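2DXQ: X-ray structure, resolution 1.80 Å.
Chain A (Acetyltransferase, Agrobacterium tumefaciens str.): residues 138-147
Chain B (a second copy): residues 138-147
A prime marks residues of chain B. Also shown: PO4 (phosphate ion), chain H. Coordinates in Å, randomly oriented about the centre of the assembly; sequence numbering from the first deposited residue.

Chain A 138-147: FVQNKTGFQI
Chain B (138-147) FVQNKTGFQI

How do the two backbones lie against each other? Each stretch is largely extended, but Gln140 and Asn141 leave the extended region and the chain turns a corner at Lys142, so a short, weakly bonded strand about 139-141 leads, past the corner, into a longer strand that includes Phe145 to Ile147 and runs on beyond the stretch. The copies pair antiparallel, the first arm of one beside the second arm of the other. The CA atoms of Phe138 and Ile147′ lie 4.9 Å apart, those of Gln140 and Phe145′ 4.5 Å, and the reciprocal pairs repeat the register. Most residues have extended phi/psi values, such as -113/138 at Val139; Gln140 (-85/76) and Asn141 (-127/18) depart from this and lead into the corner.

Which bonds hold this register? Val139 and Gln146′ form a two-way pair: Val139 N donates to Gln146′ O at 2.9 Å, and Gln146′ N returns to Val139 O at 2.9 Å. The twin pair has Val139′ N to Gln146 O at 2.8 Å and Gln146 N to Val139′ O at 2.9 Å. Nearer the corner a side chain takes over: Gln140 NE2 donates to Gly144′ O at 2.9 Å, and Gln140′ NE2 to Gly144 O at 2.8 Å. Between the corners, water 2 donates to Lys142 O at 3.2 Å and accepts from Gly144′ N at 3.1 Å.

What lets the chains come together beside the corners? Gly144 presents no side chain, and its CA comes within 3.3 Å of Lys142′ O. An ideal CB there would sit 2.5 Å from that Lys142′ O, a clash; on Gly144′ it would lie equally near Lys142 O. Bare glycine thus leaves the hollow into which the opposing carbonyl fits.

Which bumps fill the remaining hollows? Gln140 (chi1 t, chi2 m, chi3 -72°) curls its aliphatic part over one face of the Phe145′ ring, CG lying 4.0 Å from the ring centroid, while its amide reaches the glycine carbonyl. Gln140′ CG mirrors this at 4.1 Å from the Phe145 ring centroid. Both phenylalanines of each chain use chi1 m, with chi2 between -73° and -94°. Phe138 CB packs 3.7 Å from Phe145′ CB, and its ring turns an edge to Gln146′ N; the Phe138 ring also meets Ile147′, CE1 to CG2 at 4.1 Å, and in the twin contact Ile147 CG2 (chi1 t, chi2 t) lies 3.7 Å from Phe138′ CE1. Apolar surface is thereby buried beside the backbone bonds, and the two stretches together bury 1111 Å².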

# COMPACT_ATOMS: atom_id res chain seq x y z
N PHE A 138 -4.01 -12.49 -9.58
CA PHE A 138 -3.30 -11.25 -9.97
C PHE A 138 -2.86 -11.29 -11.43
O PHE A 138 -2.51 -12.35 -11.97
CB PHE A 138 -2.05 -11.03 -9.12
CG PHE A 138 -2.32 -10.52 -7.73
CD1 PHE A 138 -2.72 -9.19 -7.52
CD2 PHE A 138 -2.16 -11.35 -6.63
CE1 PHE A 138 -2.95 -8.69 -6.22
CE2 PHE A 138 -2.38 -10.85 -5.32
CZ PHE A 138 -2.78 -9.55 -5.12
N VAL A 139 -2.84 -10.12 -12.07
CA VAL A 139 -2.26 -9.97 -13.39
C VAL A 139 -1.02 -9.09 -13.28
O VAL A 139 -1.02 -8.09 -12.53
CB VAL A 139 -3.28 -9.33 -14.37
CG1 VAL A 139 -2.69 -9.25 -15.77
CG2 VAL A 139 -4.57 -10.13 -14.37
N GLN A 140 0.05 -9.46 -13.98
CA GLN A 140 1.27 -8.65 -13.96
C GLN A 140 1.13 -7.53 -15.01
O GLN A 140 1.72 -7.60 -16.11
CB GLN A 140 2.51 -9.53 -14.18
CG GLN A 140 3.82 -8.93 -13.66
CD GLN A 140 4.33 -7.80 -14.53
OE1 GLN A 140 4.81 -8.04 -15.65
NE2 GLN A 140 4.22 -6.56 -14.03
N ASN A 141 0.34 -6.52 -14.68
CA ASN A 141 0.06 -5.44 -15.62
C ASN A 141 0.34 -4.06 -15.07
O ASN A 141 -0.16 -3.06 -15.59
CB ASN A 141 -1.36 -5.53 -16.17
CG ASN A 141 -2.41 -5.44 -15.09
OD1 ASN A 141 -2.12 -5.14 -13.93
ND2 ASN A 141 -3.66 -5.72 -15.47
N LYS A 142 1.13 -4.01 -13.99
CA LYS A 142 1.59 -2.74 -13.43
C LYS A 142 3.09 -2.79 -13.16
O LYS A 142 3.66 -3.87 -13.00
CB LYS A 142 0.83 -2.38 -12.14
CG LYS A 142 -0.68 -2.21 -12.31
CD LYS A 142 -1.03 -1.06 -13.27
CE LYS A 142 -2.52 -1.05 -13.62
NZ LYS A 142 -2.83 -0.13 -14.75
N THR A 143 3.72 -1.63 -13.13
CA THR A 143 5.16 -1.55 -12.97
C THR A 143 5.51 -0.95 -11.61
O THR A 143 5.01 0.12 -11.24
CB THR A 143 5.78 -0.75 -14.14
OG1 THR A 143 5.52 -1.48 -15.35
CG2 THR A 143 7.31 -0.58 -14.00
N GLY A 144 6.34 -1.66 -10.86
CA GLY A 144 6.66 -1.25 -9.48
C GLY A 144 7.90 -0.40 -9.39
O GLY A 144 8.88 -0.64 -10.10
N PHE A 145 7.87 0.57 -8.48
CA PHE A 145 8.98 1.46 -8.22
C PHE A 145 9.22 1.55 -6.73
O PHE A 145 8.27 1.49 -5.94
CB PHE A 145 8.67 2.87 -8.75
CG PHE A 145 8.82 2.99 -10.24
CD1 PHE A 145 10.08 3.24 -10.80
CD2 PHE A 145 7.73 2.80 -11.08
CE1 PHE A 145 10.22 3.34 -12.20
CE2 PHE A 145 7.86 2.91 -12.47
CZ PHE A 145 9.12 3.16 -13.02
N GLN A 146 10.47 1.71 -6.35
CA GLN A 146 10.84 1.72 -4.95
C GLN A 146 12.07 2.59 -4.69
O GLN A 146 13.00 2.64 -5.49
CB GLN A 146 11.10 0.27 -4.50
CG GLN A 146 11.69 0.15 -3.14
CD GLN A 146 12.17 -1.27 -2.87
OE1 GLN A 146 12.71 -1.96 -3.75
NE2 GLN A 146 11.97 -1.70 -1.66
N ILE A 147 12.06 3.28 -3.55
CA ILE A 147 13.25 3.97 -3.08
C ILE A 147 13.45 3.51 -1.64
O ILE A 147 12.48 3.33 -0.90
CB ILE A 147 13.12 5.52 -3.26
CG1 ILE A 147 14.43 6.25 -2.91
CG2 ILE A 147 11.89 6.10 -2.51
CD1 ILE A 147 14.36 7.74 -3.21
N PHE B 138 13.27 6.94 -7.71
CA PHE B 138 12.74 5.57 -7.66
C PHE B 138 13.51 4.63 -8.58
O PHE B 138 13.99 5.05 -9.64
CB PHE B 138 11.27 5.53 -8.07
CG PHE B 138 10.33 6.05 -7.03
CD1 PHE B 138 9.98 5.27 -5.92
CD2 PHE B 138 9.78 7.32 -7.16
CE1 PHE B 138 9.10 5.75 -4.96
CE2 PHE B 138 8.89 7.82 -6.20
CZ PHE B 138 8.56 7.02 -5.09
N VAL B 139 13.63 3.38 -8.14
CA VAL B 139 14.27 2.29 -8.90
C VAL B 139 13.18 1.29 -9.30
O VAL B 139 12.33 0.95 -8.49
CB VAL B 139 15.36 1.59 -8.05
CG1 VAL B 139 16.09 0.51 -8.88
CG2 VAL B 139 16.39 2.62 -7.54
N GLN B 140 13.23 0.84 -10.55
CA GLN B 140 12.25 -0.12 -11.05
C GLN B 140 12.72 -1.53 -10.73
O GLN B 140 13.25 -2.24 -11.62
CB GLN B 140 12.00 0.08 -12.55
CG GLN B 140 10.62 -0.42 -13.02
CD GLN B 140 10.51 -1.94 -13.03
OE1 GLN B 140 11.00 -2.61 -13.95
NE2 GLN B 140 9.88 -2.50 -12.00
N ASN B 141 12.56 -1.92 -9.47
CA ASN B 141 13.07 -3.21 -9.02
C ASN B 141 12.05 -4.02 -8.22
O ASN B 141 12.42 -4.91 -7.44
CB ASN B 141 14.38 -3.06 -8.23
CG ASN B 141 14.23 -2.19 -6.99
OD1 ASN B 141 13.13 -1.77 -6.61
ND2 ASN B 141 15.37 -1.89 -6.37
N LYS B 142 10.78 -3.67 -8.39
CA LYS B 142 9.69 -4.46 -7.83
C LYS B 142 8.75 -4.80 -8.96
O LYS B 142 8.46 -3.95 -9.80
CB LYS B 142 8.93 -3.66 -6.77
CG LYS B 142 9.68 -3.41 -5.45
CD LYS B 142 9.66 -4.66 -4.56
CE LYS B 142 9.92 -4.32 -3.09
NZ LYS B 142 10.56 -5.49 -2.41
N THR B 143 8.26 -6.05 -8.99
CA THR B 143 7.33 -6.47 -10.04
C THR B 143 5.91 -6.20 -9.55
O THR B 143 5.57 -6.57 -8.43
CB THR B 143 7.52 -7.96 -10.33
OG1 THR B 143 8.87 -8.16 -10.79
CG2 THR B 143 6.56 -8.45 -11.41
N GLY B 144 5.11 -5.55 -10.37
CA GLY B 144 3.76 -5.11 -9.96
C GLY B 144 2.66 -6.06 -10.42
O GLY B 144 2.70 -6.55 -11.55
N PHE B 145 1.71 -6.32 -9.52
CA PHE B 145 0.54 -7.17 -9.82
C PHE B 145 -0.73 -6.45 -9.41
O PHE B 145 -0.74 -5.68 -8.44
CB PHE B 145 0.64 -8.50 -9.05
CG PHE B 145 1.73 -9.40 -9.55
CD1 PHE B 145 1.46 -10.40 -10.49
CD2 PHE B 145 3.02 -9.29 -9.06
CE1 PHE B 145 2.47 -11.24 -10.96
CE2 PHE B 145 4.05 -10.13 -9.51
CZ PHE B 145 3.77 -11.11 -10.47
N GLN B 146 -1.83 -6.71 -10.12
CA GLN B 146 -3.08 -6.09 -9.76
C GLN B 146 -4.23 -6.98 -10.15
O GLN B 146 -4.13 -7.73 -11.11
CB GLN B 146 -3.20 -4.73 -10.47
CG GLN B 146 -4.44 -3.93 -10.11
CD GLN B 146 -4.31 -2.48 -10.54
OE1 GLN B 146 -3.43 -1.75 -10.07
NE2 GLN B 146 -5.18 -2.06 -11.44
N ILE B 147 -5.31 -6.90 -9.39
CA ILE B 147 -6.57 -7.54 -9.77
C ILE B 147 -7.66 -6.51 -9.56
O ILE B 147 -7.61 -5.73 -8.61
CB ILE B 147 -6.82 -8.86 -9.00
CG1 ILE B 147 -8.09 -9.58 -9.50
CG2 ILE B 147 -6.86 -8.64 -7.49
CD1 ILE B 147 -8.28 -10.98 -8.85
P PO4 H . 11.55 -5.89 1.37
O1 PO4 H . 11.10 -4.85 0.35
O2 PO4 H . 11.52 -7.24 0.71
O3 PO4 H . 12.93 -5.59 1.87
O4 PO4 H . 10.57 -5.89 2.52
O HOH W 1 -5.68 -6.56 -13.22
O HOH W 2 6.78 -4.50 -12.70